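CELL division inhibitor (Pyrococcus furiosus, PDB 1G3Q) binds ADP together with magnesium and, as a MinD-type P-loop ATPase of the cell-division apparatus, probably hydrolyses ATP. Local coordinates at residues T17-A21 / N45-L50; R32-D38 / N80-G86; L148-M152 / A185-E190. All coordinates share one frame; numbering follows the deposited sequence.

Contact 1 (T17-A21 / N45-L50); sequences TTVTA and NLSLVL. With MG (magnesium ion), chain B; ADP (adenosine-5'-diphosphate), chain C.
Thr17 meets the short helix 46-49 with its methyl while its hydroxyl binds the magnesium ion, and the torsion shows how one side chain serves both. With chi1 at -64°, CG2 lies anti to the backbone N and OG1 anti to the carbonyl carbon. The two branches therefore diverge: Thr17 CG2 rests against the backbone of Leu46, 3.9 Å from its CA, whereas Thr17 OG1 binds the magnesium ion at 2.1 Å and is also hydrogen-bonded to Asp118. The backbone joins in, since Thr17 N donates a nearly straight bond (165°) to ADP O3B at 2.8 Å, and O3B is itself a ligand of the metal. Four waters complete the six-ligand shell. One of them, water 1, accepts a bond from Asn45 ND2 at 3.0 Å, so the residue just before helix 46-49 reaches the metal only in the second shell. This is the P-loop (Walker A) site, whose helix start holds the phosphates.

Away from the metal, the contact is apolar. Leu46 and Thr20 cross at about a right angle, with Leu46 CD1 brought to 3.8 Å from Thr20 CG2. One turn on from Thr17, Ala21 CB is pressed against Val49 CG1 at 3.5 Å, tighter than ordinary van der Waals contact, and Leu50 CD2 lies 3.9 Å from Ala21 CB. Thr20 OG1 turns back to Lys16 O within its own helix, which leaves its methyl to make the apolar contact.

Around this pair, Leu46 and Leu50 lean on Ala36 of strand 34-38, Thr20 packs on Leu116 of strand 114-118, and Val49 meets Thr207 of helix 201-209.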
loop_
_atom_site.group_PDB
_atom_site.type_symbol
_atom_site.label_atom_id
_atom_site.label_comp_id
_atom_site.label_asym_id
_atom_site.label_seq_id
_atom_site.Cartn_x
_atom_site.Cartn_y
_atom_site.Cartn_z
ATOM N N THR A 17 -4.119 -0.394 -2.840
ATOM C CA THR A 17 -3.507 0.608 -3.701
ATOM C C THR A 17 -3.917 2.010 -3.272
ATOM O O THR A 17 -3.091 2.928 -3.256
ATOM C CB THR A 17 -3.880 0.367 -5.172
ATOM O OG1 THR A 17 -3.332 -0.889 -5.577
ATOM C CG2 THR A 17 -3.295 1.460 -6.072
ATOM N N THR A 18 -5.188 2.163 -2.904
ATOM C CA THR A 18 -5.718 3.448 -2.460
ATOM C C THR A 18 -5.012 3.927 -1.188
ATOM O O THR A 18 -4.651 5.101 -1.068
ATOM C CB THR A 18 -7.234 3.360 -2.190
ATOM O OG1 THR A 18 -7.920 3.016 -3.402
ATOM C CG2 THR A 18 -7.768 4.690 -1.679
ATOM N N VAL A 19 -4.820 3.019 -0.236
ATOM C CA VAL A 19 -4.139 3.376 1.002
ATOM C C VAL A 19 -2.675 3.689 0.699
ATOM O O VAL A 19 -2.136 4.678 1.187
ATOM C CB VAL A 19 -4.233 2.233 2.041
ATOM C CG1 VAL A 19 -3.328 2.518 3.237
ATOM C CG2 VAL A 19 -5.669 2.099 2.512
ATOM N N THR A 20 -2.035 2.857 -0.120
ATOM C CA THR A 20 -0.635 3.087 -0.469
ATOM C C THR A 20 -0.449 4.480 -1.075
ATOM O O THR A 20 0.409 5.247 -0.638
ATOM C CB THR A 20 -0.120 2.055 -1.498
ATOM O OG1 THR A 20 -0.254 0.728 -0.969
ATOM C CG2 THR A 20 1.347 2.320 -1.815
ATOM N N ALA A 21 -1.250 4.791 -2.090
ATOM C CA ALA A 21 -1.172 6.080 -2.774
ATOM C C ALA A 21 -1.474 7.280 -1.871
ATOM O O ALA A 21 -0.700 8.237 -1.834
ATOM C CB ALA A 21 -2.111 6.087 -3.980
ATOM N N ASN A 45 -1.347 -1.165 -10.677
ATOM C CA ASN A 45 -2.238 -0.004 -10.742
ATOM C C ASN A 45 -1.650 1.224 -10.041
ATOM O O ASN A 45 -2.019 2.352 -10.349
ATOM C CB ASN A 45 -3.584 -0.309 -10.065
ATOM C CG ASN A 45 -4.386 -1.375 -10.783
ATOM O OD1 ASN A 45 -4.734 -1.228 -11.955
ATOM N ND2 ASN A 45 -4.696 -2.457 -10.075
ATOM N N LEU A 46 -0.741 0.997 -9.096
ATOM C CA LEU A 46 -0.157 2.083 -8.309
ATOM C C LEU A 46 0.368 3.293 -9.078
ATOM O O LEU A 46 -0.020 4.423 -8.793
ATOM C CB LEU A 46 0.947 1.538 -7.406
ATOM C CG LEU A 46 1.511 2.534 -6.392
ATOM C CD1 LEU A 46 0.402 3.012 -5.457
ATOM C CD2 LEU A 46 2.628 1.862 -5.600
ATOM N N SER A 47 1.250 3.062 -10.042
ATOM C CA SER A 47 1.819 4.155 -10.827
ATOM C C SER A 47 0.733 5.019 -11.474
ATOM O O SER A 47 0.809 6.248 -11.456
ATOM C CB SER A 47 2.745 3.594 -11.909
ATOM O OG SER A 47 3.568 4.608 -12.461
ATOM N N LEU A 48 -0.283 4.370 -12.034
ATOM C CA LEU A 48 -1.378 5.082 -12.690
ATOM C C LEU A 48 -2.141 5.947 -11.682
ATOM O O LEU A 48 -2.497 7.094 -11.962
ATOM C CB LEU A 48 -2.332 4.074 -13.334
ATOM C CG LEU A 48 -2.916 4.438 -14.700
ATOM C CD1 LEU A 48 -3.569 5.809 -14.626
ATOM C CD2 LEU A 48 -1.809 4.436 -15.756
ATOM N N VAL A 49 -2.391 5.384 -10.507
ATOM C CA VAL A 49 -3.106 6.093 -9.453
ATOM C C VAL A 49 -2.295 7.295 -8.951
ATOM O O VAL A 49 -2.850 8.248 -8.405
ATOM C CB VAL A 49 -3.434 5.115 -8.298
ATOM C CG1 VAL A 49 -3.797 5.860 -7.036
ATOM C CG2 VAL A 49 -4.597 4.219 -8.725
ATOM N N LEU A 50 -0.984 7.258 -9.158
ATOM C CA LEU A 50 -0.130 8.370 -8.739
ATOM C C LEU A 50 0.169 9.322 -9.900
ATOM O O LEU A 50 0.969 10.247 -9.769
ATOM C CB LEU A 50 1.172 7.847 -8.127
ATOM C CG LEU A 50 1.017 7.251 -6.721
ATOM C CD1 LEU A 50 2.326 6.618 -6.269
ATOM C CD2 LEU A 50 0.590 8.349 -5.752
HETATM MG MG MG B . -4.420 -2.720 -5.866
HETATM P PB ADP C . -7.106 -3.085 -3.923
HETATM O O1B ADP C . -7.444 -4.134 -4.863
HETATM O O2B ADP C . -7.215 -3.593 -2.546
HETATM O O3B ADP C . -5.639 -2.344 -4.136
HETATM P PA ADP C . -8.114 -0.516 -4.548
HETATM O O1A ADP C . -7.792 -0.388 -5.926
HETATM O O2A ADP C . -7.286 0.283 -3.684
HETATM O O3A ADP C . -8.150 -1.950 -4.054
HETATM O "O5'" ADP C . -9.532 -0.036 -4.408
HETATM C "C5'" ADP C . -10.672 -0.618 -5.150
HETATM C "C4'" ADP C . -11.609 0.428 -5.636
HETATM O "O4'" ADP C . -12.410 0.979 -4.551
HETATM C "C3'" ADP C . -10.957 1.624 -6.256
HETATM O "O3'" ADP C . -11.616 1.977 -7.470
HETATM C "C2'" ADP C . -11.079 2.746 -5.271
HETATM O "O2'" ADP C . -11.200 4.053 -5.827
HETATM C "C1'" ADP C . -12.271 2.424 -4.474
HETATM N N9 ADP C . -12.130 2.717 -3.021
HETATM C C8 ADP C . -11.202 2.297 -2.054
HETATM N N7 ADP C . -11.388 2.763 -0.853
HETATM C C5 ADP C . -12.509 3.550 -0.993
HETATM C C6 ADP C . -13.242 4.347 -0.068
HETATM N N6 ADP C . -12.853 4.412 1.206
HETATM N N1 ADP C . -14.360 5.044 -0.533
HETATM C C2 ADP C . -14.737 4.960 -1.846
HETATM N N3 ADP C . -14.097 4.228 -2.790
HETATM C C4 ADP C . -12.989 3.543 -2.306
HETATM O O HOH W 1 -3.029 -3.155 -7.732
HETATM O O HOH W 2 -5.911 -1.687 -7.430
HETATM O O HOH W 3 -2.801 -3.917 -4.510
HETATM O O HOH W 4 -5.410 -4.917 -6.513
#

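Contact 2 (R32-D38 / N80-G86); sequences RKVLAVD and NVYVLPG
Strands 34-38 and 81-84 run parallel, the axes of the two short segments 4.5 Å apart at closest approach and inclined by 25°, with five backbone hydrogen bonds between the two segments. They are neighbours in the mainly parallel central sheet of the P-loop NTPase fold, and the register pairs Val34 with Val81 through Val37 with Leu84. Donors alternate as parallel pairing requires. Val34 N reaches Asn80 O at 2.8 Å, almost straight at the hydrogen (176°), and Tyr82 N then returns a bond to Val34 O, before Ala36, Leu84 and Asp38 continue the series.

On the face carrying Leu35, Tyr82, Val37 and Leu84, Leu35 CD1 packs against Tyr82 CB at 4.0 Å. Val37 and Leu84 lie side by side and point the same way, with Val37 CG1 4.0 Å from Leu84 CD2. The Tyr82 ring receives Val34 O at its edge, in plane, the oxygen being 3.5 Å from Tyr82 CD1. Lys33 crosses the ring obliquely with its extended chain. Its NZ lies 5.8 Å from the Tyr82 ring centroid, so any cation-pi attraction is weak at most; NZ is hydrogen-bonded to Lys111 O.

The opposite face holds Val34, Ala36, Val81 and Val83. Here Val83 keeps CG1 between its backbone N and carbonyl carbon (chi1 61°), which places CG2 3.4 Å from Ala36 O. Helix 16-29 packs on the Val34 and Ala36 part of this face, through Ser24.

Where the strands end, the Asp38 carboxylate is divided: OD1 accepts from Asp40 N, while OD2 takes a bond from water 5, which in turn accepts from Gly86 N at 3.0 Å.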
loop_
_atom_site.group_PDB
_atom_site.type_symbol
_atom_site.label_atom_id
_atom_site.label_comp_id
_atom_site.label_asym_id
_atom_site.label_seq_id
_atom_site.Cartn_x
_atom_site.Cartn_y
_atom_site.Cartn_z
ATOM N N ARG A 32 8.268 13.912 4.575
ATOM C CA ARG A 32 8.981 12.637 4.563
ATOM C C ARG A 32 9.219 12.171 3.127
ATOM O O ARG A 32 8.343 12.321 2.273
ATOM C CB ARG A 32 8.178 11.571 5.317
ATOM C CG ARG A 32 7.640 12.031 6.667
ATOM C CD ARG A 32 8.756 12.455 7.617
ATOM N NE ARG A 32 8.223 13.093 8.819
ATOM C CZ ARG A 32 8.961 13.473 9.859
ATOM N NH1 ARG A 32 8.384 14.048 10.909
ATOM N NH2 ARG A 32 10.273 13.271 9.858
ATOM N N LYS A 33 10.396 11.611 2.866
ATOM C CA LYS A 33 10.726 11.122 1.528
ATOM C C LYS A 33 10.147 9.720 1.386
ATOM O O LYS A 33 10.550 8.796 2.097
ATOM C CB LYS A 33 12.243 11.097 1.324
ATOM C CG LYS A 33 12.671 10.781 -0.103
ATOM C CD LYS A 33 14.187 10.816 -0.247
ATOM C CE LYS A 33 14.626 10.390 -1.639
ATOM N NZ LYS A 33 16.115 10.309 -1.751
ATOM N N VAL A 34 9.211 9.568 0.456
ATOM C CA VAL A 34 8.522 8.296 0.255
ATOM C C VAL A 34 8.720 7.612 -1.095
ATOM O O VAL A 34 8.802 8.265 -2.134
ATOM C CB VAL A 34 7.000 8.486 0.431
ATOM C CG1 VAL A 34 6.292 7.145 0.358
ATOM C CG2 VAL A 34 6.704 9.196 1.747
ATOM N N LEU A 35 8.792 6.284 -1.062
ATOM C CA LEU A 35 8.892 5.485 -2.278
ATOM C C LEU A 35 7.677 4.565 -2.261
ATOM O O LEU A 35 7.546 3.712 -1.376
ATOM C CB LEU A 35 10.159 4.623 -2.315
ATOM C CG LEU A 35 10.177 3.704 -3.551
ATOM C CD1 LEU A 35 10.248 4.553 -4.824
ATOM C CD2 LEU A 35 11.353 2.740 -3.491
ATOM N N ALA A 36 6.775 4.760 -3.214
ATOM C CA ALA A 36 5.584 3.925 -3.314
ATOM C C ALA A 36 5.952 2.796 -4.273
ATOM O O ALA A 36 6.277 3.042 -5.433
ATOM C CB ALA A 36 4.414 4.738 -3.864
ATOM N N VAL A 37 5.907 1.562 -3.782
ATOM C CA VAL A 37 6.274 0.405 -4.587
ATOM C C VAL A 37 5.065 -0.425 -5.020
ATOM O O VAL A 37 4.240 -0.811 -4.195
ATOM C CB VAL A 37 7.244 -0.511 -3.801
ATOM C CG1 VAL A 37 7.622 -1.725 -4.637
ATOM C CG2 VAL A 37 8.498 0.274 -3.407
ATOM N N ASP A 38 4.963 -0.695 -6.317
ATOM C CA ASP A 38 3.857 -1.501 -6.814
ATOM C C ASP A 38 4.269 -2.966 -6.818
ATOM O O ASP A 38 4.827 -3.462 -7.798
ATOM C CB ASP A 38 3.458 -1.093 -8.234
ATOM C CG ASP A 38 2.135 -1.706 -8.652
ATOM O OD1 ASP A 38 1.709 -2.691 -8.004
ATOM O OD2 ASP A 38 1.517 -1.216 -9.619
ATOM N N ASN A 80 8.169 15.059 -2.470
ATOM C CA ASN A 80 8.806 13.982 -1.720
ATOM C C ASN A 80 8.264 12.582 -1.986
ATOM O O ASN A 80 8.550 11.649 -1.233
ATOM C CB ASN A 80 8.721 14.288 -0.220
ATOM C CG ASN A 80 9.247 15.672 0.120
ATOM O OD1 ASN A 80 10.367 16.028 -0.249
ATOM N ND2 ASN A 80 8.440 16.460 0.826
ATOM N N VAL A 81 7.499 12.425 -3.058
ATOM C CA VAL A 81 6.943 11.116 -3.380
ATOM C C VAL A 81 7.499 10.560 -4.685
ATOM O O VAL A 81 7.412 11.191 -5.739
ATOM C CB VAL A 81 5.404 11.170 -3.474
ATOM C CG1 VAL A 81 4.851 9.789 -3.820
ATOM C CG2 VAL A 81 4.826 11.651 -2.154
ATOM N N TYR A 82 8.082 9.371 -4.603
ATOM C CA TYR A 82 8.633 8.723 -5.778
ATOM C C TYR A 82 7.921 7.391 -5.953
ATOM O O TYR A 82 7.293 6.890 -5.018
ATOM C CB TYR A 82 10.138 8.523 -5.607
ATOM C CG TYR A 82 10.851 9.827 -5.342
ATOM C CD1 TYR A 82 10.834 10.406 -4.076
ATOM C CD2 TYR A 82 11.486 10.516 -6.376
ATOM C CE1 TYR A 82 11.430 11.644 -3.840
ATOM C CE2 TYR A 82 12.083 11.755 -6.154
ATOM C CZ TYR A 82 12.048 12.312 -4.884
ATOM O OH TYR A 82 12.619 13.541 -4.665
ATOM N N VAL A 83 8.000 6.826 -7.148
ATOM C CA VAL A 83 7.333 5.560 -7.394
ATOM C C VAL A 83 8.210 4.558 -8.134
ATOM O O VAL A 83 9.051 4.927 -8.962
ATOM C CB VAL A 83 6.006 5.787 -8.178
ATOM C CG1 VAL A 83 6.299 6.438 -9.520
ATOM C CG2 VAL A 83 5.252 4.460 -8.371
ATOM N N LEU A 84 8.032 3.291 -7.771
ATOM C CA LEU A 84 8.718 2.155 -8.387
ATOM C C LEU A 84 7.506 1.455 -8.997
ATOM O O LEU A 84 6.856 0.636 -8.351
ATOM C CB LEU A 84 9.376 1.278 -7.311
ATOM C CG LEU A 84 10.020 -0.047 -7.747
ATOM C CD1 LEU A 84 10.851 0.169 -8.986
ATOM C CD2 LEU A 84 10.880 -0.607 -6.614
ATOM N N PRO A 85 7.175 1.801 -10.249
ATOM C CA PRO A 85 6.034 1.262 -10.994
ATOM C C PRO A 85 6.120 -0.171 -11.487
ATOM O O PRO A 85 7.196 -0.728 -11.636
ATOM C CB PRO A 85 5.904 2.244 -12.149
ATOM C CG PRO A 85 7.355 2.491 -12.491
ATOM C CD PRO A 85 8.002 2.664 -11.117
ATOM N N GLY A 86 4.954 -0.754 -11.740
ATOM C CA GLY A 86 4.895 -2.107 -12.253
ATOM C C GLY A 86 4.409 -2.053 -13.691
ATOM O O GLY A 86 3.695 -1.123 -14.070
HETATM O O HOH W 5 2.329 0.622 -11.176
#

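Contact 3 (L148-M152 / A185-E190); sequences LTDTM and AEDVME
Leu148 O is approached from two directions: Met152 N donates the helical bond to it at 2.8 Å, and Met189 SD of the other helix lies 3.4 Å away. In the folded Met189 chain, the bend at chi2 (-55°) brings SD to this oxygen, and that at chi3 (-71°) sets CE beside Thr151. Leu148 and Met189 cross at about a right angle, so that Leu148 CD2 also touches the sulfur at 3.7 Å. Beyond it, Met189 CE comes within 4.0 Å of Thr151 CG2. The hydroxyl of Thr151 is engaged elsewhere, with Cys147 O and with Gly10 N of the P-loop.

Met152 lies over the C-terminal end of helix 182-189. Its CG passes 3.8 Å from Met189 O, and its CE lies against Val188 CG1, although the exact placing of that methyl is doubtful because it is modelled too close to Val188 O. With an alanine in place of Met152, a gap would probably open beside Val188 and Met189 O would probably lose its side-chain cover. Leu148 CB adds a looser contact with Val188 CG1, at 4.2 Å.

The axes of the two short helical segments pass 10.0 Å apart, running in the same general direction but inclined by 38°. Both helices also lean on the sheet, Leu148 on Thr141 of strand 136-141 and Ala185 on Leu170 of strand 164-173, as expected for successive beta-alpha-beta crossovers of a P-loop NTPase sheet.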
loop_
_atom_site.group_PDB
_atom_site.type_symbol
_atom_site.label_atom_id
_atom_site.label_comp_id
_atom_site.label_asym_id
_atom_site.label_seq_id
_atom_site.Cartn_x
_atom_site.Cartn_y
_atom_site.Cartn_z
ATOM N N LEU A 148 -12.308 -9.424 7.596
ATOM C CA LEU A 148 -11.563 -9.190 8.827
ATOM C C LEU A 148 -10.774 -10.435 9.228
ATOM O O LEU A 148 -9.567 -10.365 9.463
ATOM C CB LEU A 148 -12.515 -8.802 9.962
ATOM C CG LEU A 148 -13.249 -7.464 9.844
ATOM C CD1 LEU A 148 -14.276 -7.346 10.958
ATOM C CD2 LEU A 148 -12.249 -6.318 9.913
ATOM N N THR A 149 -11.461 -11.575 9.299
ATOM C CA THR A 149 -10.814 -12.826 9.681
ATOM C C THR A 149 -9.720 -13.227 8.694
ATOM O O THR A 149 -8.659 -13.701 9.097
ATOM C CB THR A 149 -11.841 -13.981 9.814
ATOM O OG1 THR A 149 -12.557 -14.144 8.583
ATOM C CG2 THR A 149 -12.832 -13.681 10.924
ATOM N N ASP A 150 -9.969 -13.036 7.403
ATOM C CA ASP A 150 -8.971 -13.378 6.397
ATOM C C ASP A 150 -7.733 -12.502 6.555
ATOM O O ASP A 150 -6.605 -12.997 6.538
ATOM C CB ASP A 150 -9.553 -13.211 4.988
ATOM C CG ASP A 150 -10.435 -14.376 4.582
ATOM O OD1 ASP A 150 -10.761 -15.204 5.459
ATOM O OD2 ASP A 150 -10.806 -14.462 3.392
ATOM N N THR A 151 -7.946 -11.199 6.717
ATOM C CA THR A 151 -6.839 -10.261 6.878
ATOM C C THR A 151 -6.091 -10.557 8.174
ATOM O O THR A 151 -4.870 -10.433 8.246
ATOM C CB THR A 151 -7.344 -8.806 6.896
ATOM O OG1 THR A 151 -8.057 -8.536 5.680
ATOM C CG2 THR A 151 -6.176 -7.839 7.015
ATOM N N MET A 152 -6.837 -10.955 9.197
ATOM C CA MET A 152 -6.245 -11.292 10.485
ATOM C C MET A 152 -5.239 -12.416 10.274
ATOM O O MET A 152 -4.117 -12.363 10.775
ATOM C CB MET A 152 -7.331 -11.757 11.450
ATOM C CG MET A 152 -6.831 -12.115 12.833
ATOM S SD MET A 152 -8.101 -13.004 13.749
ATOM C CE MET A 152 -9.514 -11.902 13.502
ATOM N N ALA A 185 -14.754 -4.059 15.190
ATOM C CA ALA A 185 -13.789 -4.530 14.204
ATOM C C ALA A 185 -12.427 -4.704 14.865
ATOM O O ALA A 185 -11.722 -5.675 14.601
ATOM C CB ALA A 185 -13.691 -3.542 13.048
ATOM N N GLU A 186 -12.060 -3.758 15.723
ATOM C CA GLU A 186 -10.780 -3.828 16.415
ATOM C C GLU A 186 -10.781 -5.027 17.354
ATOM O O GLU A 186 -9.783 -5.735 17.471
ATOM C CB GLU A 186 -10.527 -2.548 17.212
ATOM C CG GLU A 186 -9.201 -2.535 17.955
ATOM C CD GLU A 186 -8.919 -1.201 18.621
ATOM O OE1 GLU A 186 -9.744 -0.761 19.451
ATOM O OE2 GLU A 186 -7.873 -0.591 18.316
ATOM N N ASP A 187 -11.912 -5.248 18.015
ATOM C CA ASP A 187 -12.057 -6.366 18.939
ATOM C C ASP A 187 -11.823 -7.676 18.191
ATOM O O ASP A 187 -11.300 -8.637 18.754
ATOM C CB ASP A 187 -13.461 -6.349 19.563
ATOM C CG ASP A 187 -13.683 -7.484 20.557
ATOM O OD1 ASP A 187 -12.825 -7.686 21.443
ATOM O OD2 ASP A 187 -14.724 -8.168 20.455
ATOM N N VAL A 188 -12.198 -7.701 16.916
ATOM C CA VAL A 188 -12.029 -8.889 16.084
ATOM C C VAL A 188 -10.603 -9.044 15.567
ATOM O O VAL A 188 -10.004 -10.112 15.684
ATOM C CB VAL A 188 -12.978 -8.853 14.864
ATOM C CG1 VAL A 188 -12.677 -10.016 13.932
ATOM C CG2 VAL A 188 -14.422 -8.907 15.327
ATOM N N MET A 189 -10.068 -7.970 14.995
ATOM C CA MET A 189 -8.720 -7.971 14.433
ATOM C C MET A 189 -7.602 -8.347 15.399
ATOM O O MET A 189 -6.626 -8.986 15.003
ATOM C CB MET A 189 -8.415 -6.604 13.819
ATOM C CG MET A 189 -9.229 -6.299 12.577
ATOM S SD MET A 189 -9.029 -7.591 11.329
ATOM C CE MET A 189 -7.350 -7.280 10.794
ATOM N N GLU A 190 -7.739 -7.945 16.658
ATOM C CA GLU A 190 -6.733 -8.235 17.676
ATOM C C GLU A 190 -5.490 -7.358 17.540
ATOM O O GLU A 190 -4.478 -7.592 18.203
ATOM C CB GLU A 190 -6.330 -9.714 17.638
ATOM C CG GLU A 190 -7.449 -10.669 18.023
ATOM C CD GLU A 190 -6.955 -12.085 18.253
ATOM O OE1 GLU A 190 -6.423 -12.701 17.303
ATOM O OE2 GLU A 190 -7.096 -12.578 19.391
#

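Overall arrangement
Contacts 1 and 2 are buried and adjoin, their centres 10 Å apart, whereas contact 3 is only partly buried and lies on the far side of the chain's centre from contact 2. Strand 34-38 links the first two: it is one half of contact 2 and packs against helix 46-49 of contact 1, where a weak hydrogen bond joins Leu46 N to Asp38 OD2. Their chemistry differs with position. Contact 1 combines metal and phosphate binding with methyl packing, contact 2 relies on backbone bonding within the sheet, and contact 3 is helix-helix packing dominated by methionine, with nearest atoms about 11 Å from contact 1.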